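Local structure of geranyltranstransferase (Staphylococcus aureus, 1RTR) at residues A[48-53]-A[182-187]; A[52-57]-A[191-196]. The protein probably catalyses the condensation of isopentenyl pyrophosphate with geranyl pyrophosphate to give farnesyl pyrophosphate, a step of isoprenoid biosynthesis. All coordinates share one frame; numbering follows the deposited sequence.

Contact 1: A[48-53]-A[182-187]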
loop_
_atom_site.group_PDB
_atom_site.type_symbol
_atom_site.label_atom_id
_atom_site.label_comp_id
_atom_site.label_asym_id
_atom_site.label_seq_id
_atom_site.Cartn_x
_atom_site.Cartn_y
_atom_site.Cartn_z
ATOM N N VAL A 48 14.963 10.850 8.563
ATOM C CA VAL A 48 15.719 11.860 9.296
ATOM C C VAL A 48 15.186 13.258 9.013
ATOM O O VAL A 48 14.993 14.055 9.943
ATOM C CB VAL A 48 17.223 11.741 9.023
ATOM C CG1 VAL A 48 17.920 13.062 9.271
ATOM C CG2 VAL A 48 17.829 10.650 9.927
ATOM N N LEU A 49 14.926 13.539 7.735
ATOM C CA LEU A 49 14.277 14.779 7.321
ATOM C C LEU A 49 13.016 15.030 8.120
ATOM O O LEU A 49 12.841 16.125 8.650
ATOM C CB LEU A 49 13.953 14.759 5.825
ATOM C CG LEU A 49 13.435 16.055 5.194
ATOM C CD1 LEU A 49 14.334 17.247 5.541
ATOM C CD2 LEU A 49 13.335 15.895 3.690
ATOM N N LEU A 50 12.151 14.020 8.221
ATOM C CA LEU A 50 10.870 14.173 8.920
ATOM C C LEU A 50 11.094 14.494 10.403
ATOM O O LEU A 50 10.522 15.452 10.945
ATOM C CB LEU A 50 9.992 12.929 8.701
ATOM C CG LEU A 50 8.776 12.425 9.507
ATOM C CD1 LEU A 50 8.022 13.439 10.333
ATOM C CD2 LEU A 50 7.814 11.712 8.574
ATOM N N LEU A 51 11.948 13.696 11.039
ATOM C CA LEU A 51 12.368 13.921 12.420
ATOM C C LEU A 51 12.931 15.331 12.644
ATOM O O LEU A 51 12.450 16.063 13.524
ATOM C CB LEU A 51 13.383 12.844 12.830
ATOM C CG LEU A 51 12.895 11.512 13.447
ATOM C CD1 LEU A 51 11.358 11.283 13.422
ATOM C CD2 LEU A 51 13.641 10.331 12.842
ATOM N N LEU A 52 13.917 15.732 11.838
ATOM C CA LEU A 52 14.524 17.071 11.981
ATOM C C LEU A 52 13.543 18.218 11.725
ATOM O O LEU A 52 13.594 19.243 12.422
ATOM C CB LEU A 52 15.794 17.213 11.128
ATOM C CG LEU A 52 16.984 16.348 11.602
ATOM C CD1 LEU A 52 18.066 16.229 10.566
ATOM C CD2 LEU A 52 17.568 16.856 12.909
ATOM N N THR A 53 12.635 18.053 10.762
ATOM C CA THR A 53 11.594 19.057 10.520
ATOM C C THR A 53 10.711 19.314 11.753
ATOM O O THR A 53 10.385 20.470 12.064
ATOM C CB THR A 53 10.715 18.671 9.289
ATOM O OG1 THR A 53 11.537 18.534 8.125
ATOM C CG2 THR A 53 9.753 19.789 8.927
ATOM N N LEU A 182 10.000 13.141 -0.178
ATOM C CA LEU A 182 10.681 14.230 0.519
ATOM C C LEU A 182 9.677 15.259 1.025
ATOM O O LEU A 182 9.725 15.669 2.188
ATOM C CB LEU A 182 11.784 14.873 -0.342
ATOM C CG LEU A 182 13.020 13.978 -0.477
ATOM C CD1 LEU A 182 14.014 14.563 -1.438
ATOM C CD2 LEU A 182 13.686 13.719 0.861
ATOM N N THR A 183 8.751 15.649 0.163
ATOM C CA THR A 183 7.711 16.587 0.542
ATOM C C THR A 183 6.786 15.993 1.597
ATOM O O THR A 183 6.270 16.724 2.454
ATOM C CB THR A 183 6.914 17.028 -0.722
ATOM O OG1 THR A 183 7.800 17.728 -1.599
ATOM C CG2 THR A 183 5.859 18.074 -0.386
ATOM N N PHE A 184 6.539 14.683 1.523
ATOM C CA PHE A 184 5.790 14.028 2.585
ATOM C C PHE A 184 6.511 14.195 3.927
ATOM O O PHE A 184 5.886 14.554 4.921
ATOM C CB PHE A 184 5.568 12.528 2.308
ATOM C CG PHE A 184 5.003 11.795 3.491
ATOM C CD1 PHE A 184 5.839 11.093 4.349
ATOM C CD2 PHE A 184 3.647 11.884 3.785
ATOM C CE1 PHE A 184 5.327 10.467 5.474
ATOM C CE2 PHE A 184 3.125 11.270 4.900
ATOM C CZ PHE A 184 3.971 10.549 5.749
ATOM N N ALA A 185 7.818 13.938 3.943
ATOM C CA ALA A 185 8.616 14.049 5.168
ATOM C C ALA A 185 8.424 15.388 5.853
ATOM O O ALA A 185 8.068 15.424 7.038
ATOM C CB ALA A 185 10.106 13.779 4.906
ATOM N N VAL A 186 8.605 16.497 5.132
ATOM C CA VAL A 186 8.507 17.784 5.825
ATOM C C VAL A 186 7.075 18.203 6.123
ATOM O O VAL A 186 6.840 18.805 7.181
ATOM C CB VAL A 186 9.421 18.946 5.236
ATOM C CG1 VAL A 186 10.393 18.437 4.187
ATOM C CG2 VAL A 186 8.608 20.186 4.769
ATOM N N MET A 187 6.126 17.859 5.236
ATOM C CA MET A 187 4.731 18.290 5.389
ATOM C C MET A 187 3.951 17.438 6.388
ATOM O O MET A 187 3.072 17.952 7.099
ATOM C CB MET A 187 3.987 18.339 4.040
ATOM C CG MET A 187 4.527 19.352 3.019
ATOM S SD MET A 187 4.808 21.050 3.663
ATOM C CE MET A 187 3.082 21.589 3.773
#
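L49, L50 and T53 of helix 45-56 pack on L182, A185 and V186 of helix 179-193. L49 has its CG anti to the backbone N (chi1 -172°), and its branch is shared by three residues. CG lies 4.0 Å from A185 CB, while CD2 runs on to meet L182 CD2 at 3.6 Å, the two leucine side chains crossing at about a right angle; the same L49 CD2 also touches V186 CG1 at 3.9 Å. L50 meets A185 from another direction, its CB 3.9 Å from A185 CB, and gathers its side-chain carbons around the A185 carbonyl oxygen, which also takes a CA-H...O contact from L50 CA and a hydrogen bond from S188 OG. The CD2 of L50 reaches F184 CE1 obliquely. One turn on, T53 turns both OG1 and CG2 to V186, OG1 3.6 Å from V186 CB and CG2 against the V186 carbonyl oxygen. The T53 hydroxyl is donated back to L49 O at 2.8 Å, from the face of that carbonyl opposite T53 N, so this buried polar group is satisfied within its own helix. With A185 small, CA of L50 and A185 come within 4.4 Å and the segment axes within 7.8 Å, crossing at -25°. Such near-parallel apolar helix packing belongs to the interior of the all-helical polyprenyl synthetase fold.

Contact 2: A[52-57]-A[191-196]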
loop_
_atom_site.group_PDB
_atom_site.type_symbol
_atom_site.label_atom_id
_atom_site.label_comp_id
_atom_site.label_asym_id
_atom_site.label_seq_id
_atom_site.Cartn_x
_atom_site.Cartn_y
_atom_site.Cartn_z
ATOM N N LEU A 52 13.917 15.732 11.838
ATOM C CA LEU A 52 14.524 17.071 11.981
ATOM C C LEU A 52 13.543 18.218 11.725
ATOM O O LEU A 52 13.594 19.243 12.422
ATOM C CB LEU A 52 15.794 17.213 11.128
ATOM C CG LEU A 52 16.984 16.348 11.602
ATOM C CD1 LEU A 52 18.066 16.229 10.566
ATOM C CD2 LEU A 52 17.568 16.856 12.909
ATOM N N THR A 53 12.635 18.053 10.762
ATOM C CA THR A 53 11.594 19.057 10.520
ATOM C C THR A 53 10.711 19.314 11.753
ATOM O O THR A 53 10.385 20.470 12.064
ATOM C CB THR A 53 10.715 18.671 9.289
ATOM O OG1 THR A 53 11.537 18.534 8.125
ATOM C CG2 THR A 53 9.753 19.789 8.927
ATOM N N LEU A 54 10.307 18.248 12.438
ATOM C CA LEU A 54 9.548 18.391 13.691
ATOM C C LEU A 54 10.339 19.163 14.758
ATOM O O LEU A 54 9.782 20.007 15.473
ATOM C CB LEU A 54 9.174 17.024 14.260
ATOM C CG LEU A 54 7.993 16.275 13.661
ATOM C CD1 LEU A 54 7.939 14.874 14.253
ATOM C CD2 LEU A 54 6.666 17.044 13.875
ATOM N N ASP A 55 11.634 18.863 14.863
ATOM C CA ASP A 55 12.491 19.540 15.826
ATOM C C ASP A 55 12.620 21.043 15.542
ATOM O O ASP A 55 12.560 21.849 16.468
ATOM C CB ASP A 55 13.869 18.878 15.903
ATOM C CG ASP A 55 14.668 19.365 17.095
ATOM O OD1 ASP A 55 15.684 20.071 16.899
ATOM O OD2 ASP A 55 14.330 19.115 18.273
ATOM N N SER A 56 12.776 21.405 14.263
ATOM C CA SER A 56 12.789 22.805 13.837
ATOM C C SER A 56 11.501 23.494 14.191
ATOM O O SER A 56 11.471 24.713 14.382
ATOM C CB SER A 56 12.962 22.924 12.324
ATOM O OG SER A 56 13.996 22.093 11.852
ATOM N N LEU A 57 10.421 22.728 14.230
ATOM C CA LEU A 57 9.111 23.299 14.495
ATOM C C LEU A 57 8.726 23.232 15.982
ATOM O O LEU A 57 7.543 23.337 16.329
ATOM C CB LEU A 57 8.067 22.619 13.610
ATOM C CG LEU A 57 7.643 23.174 12.234
ATOM C CD1 LEU A 57 8.596 24.215 11.607
ATOM C CD2 LEU A 57 7.390 21.996 11.282
ATOM N N ASP A 191 2.285 18.975 9.668
ATOM C CA ASP A 191 0.939 18.560 10.093
ATOM C C ASP A 191 0.887 18.060 11.543
ATOM O O ASP A 191 -0.050 18.375 12.289
ATOM C CB ASP A 191 0.374 17.509 9.129
ATOM C CG ASP A 191 -0.306 18.133 7.918
ATOM O OD1 ASP A 191 -0.542 19.363 7.935
ATOM O OD2 ASP A 191 -0.639 17.485 6.898
ATOM N N ILE A 192 1.892 17.280 11.944
ATOM C CA ILE A 192 1.985 16.849 13.330
ATOM C C ILE A 192 2.211 18.066 14.234
ATOM O O ILE A 192 1.597 18.168 15.306
ATOM C CB ILE A 192 3.087 15.809 13.497
ATOM C CG1 ILE A 192 2.680 14.504 12.812
ATOM C CG2 ILE A 192 3.409 15.602 14.986
ATOM C CD1 ILE A 192 3.846 13.699 12.282
ATOM N N ALA A 193 3.056 19.001 13.787
ATOM C CA ALA A 193 3.346 20.217 14.553
ATOM C C ALA A 193 2.171 21.187 14.588
ATOM O O ALA A 193 2.105 22.067 15.444
ATOM C CB ALA A 193 4.579 20.906 14.012
ATOM N N ASN A 194 1.240 21.039 13.652
ATOM C CA ASN A 194 0.090 21.940 13.587
ATOM C C ASN A 194 0.491 23.402 13.364
ATOM O O ASN A 194 -0.106 24.315 13.928
ATOM C CB ASN A 194 -0.771 21.793 14.848
ATOM C CG ASN A 194 -2.088 22.517 14.742
ATOM O OD1 ASN A 194 -2.556 23.111 15.716
ATOM N ND2 ASN A 194 -2.690 22.494 13.554
ATOM N N VAL A 195 1.504 23.614 12.533
ATOM C CA VAL A 195 1.943 24.967 12.195
ATOM C C VAL A 195 0.969 25.687 11.250
ATOM O O VAL A 195 0.085 25.066 10.637
ATOM C CB VAL A 195 3.381 24.996 11.641
ATOM C CG1 VAL A 195 4.370 24.649 12.746
ATOM C CG2 VAL A 195 3.552 24.061 10.443
ATOM N N ASP A 196 1.117 27.007 11.169
ATOM C CA ASP A 196 0.174 27.838 10.425
ATOM C C ASP A 196 0.358 27.723 8.901
ATOM O O ASP A 196 1.437 27.359 8.413
ATOM C CB ASP A 196 0.218 29.296 10.927
ATOM C CG ASP A 196 1.430 30.069 10.419
ATOM O OD1 ASP A 196 2.564 29.527 10.427
ATOM O OD2 ASP A 196 1.336 31.249 9.992
#
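L57, the first residue beyond helical geometry at the end of helix 45-56, meets A193 and V195 where helix 179-193 gives way to the next turn. Followed outward, its CB lies 3.9 Å from A193 CB. Its CG comes against V195 CG1 at 3.6 Å, the two side chains crossing at about a right angle. At the tip CD2 of L57 touches both, 4.1 Å from A193 CB and 4.3 Å from V195 CG1, while CD1 lies 4.4 Å from V195 CG1. One leucine thus packs on both A193 and V195. A turn earlier, L54 works with a single methyl: CG is anti to the carbonyl carbon (chi1 -79°), and CD2 comes to I192 CG2 at 3.7 Å, also crossing that side chain at about a right angle. F276 packs on V195 and T59 on both L54 and A193. N194, with positive phi, turns the chain as C-prime residue of a Schellman motif, V195 N pairing with A190 O and N194 N weakly with D191 O. V195 packs back on A190, the local apolar contact of a Schellman motif, and the turn brings it beside L57, joining two helix ends of the all-helical polyprenyl synthetase fold.

How the contacts relate
Both contacts join helix 45-56 to helix 179-193, and they share L52 and T53, the end of 48-53 and the start of 52-57; their centres lie about 9 Å apart. Contact 1 is the deeper, its centre about 9 Å from the chain centre and all its touching residues buried, and it is the larger interface. Contact 2 sits about 18 Å out, where both helices end, with I192 and A193 partly exposed. The chemistry is apolar in each, but contact 1 brings backbone carbonyls and a self-satisfied threonine hydroxyl into the interface, whereas contact 2 consists of apolar side-chain contacts between the two helix ends and the turn at N194. Helix 279-289 packs on the first segments of both, helix 197-227 on contact 1.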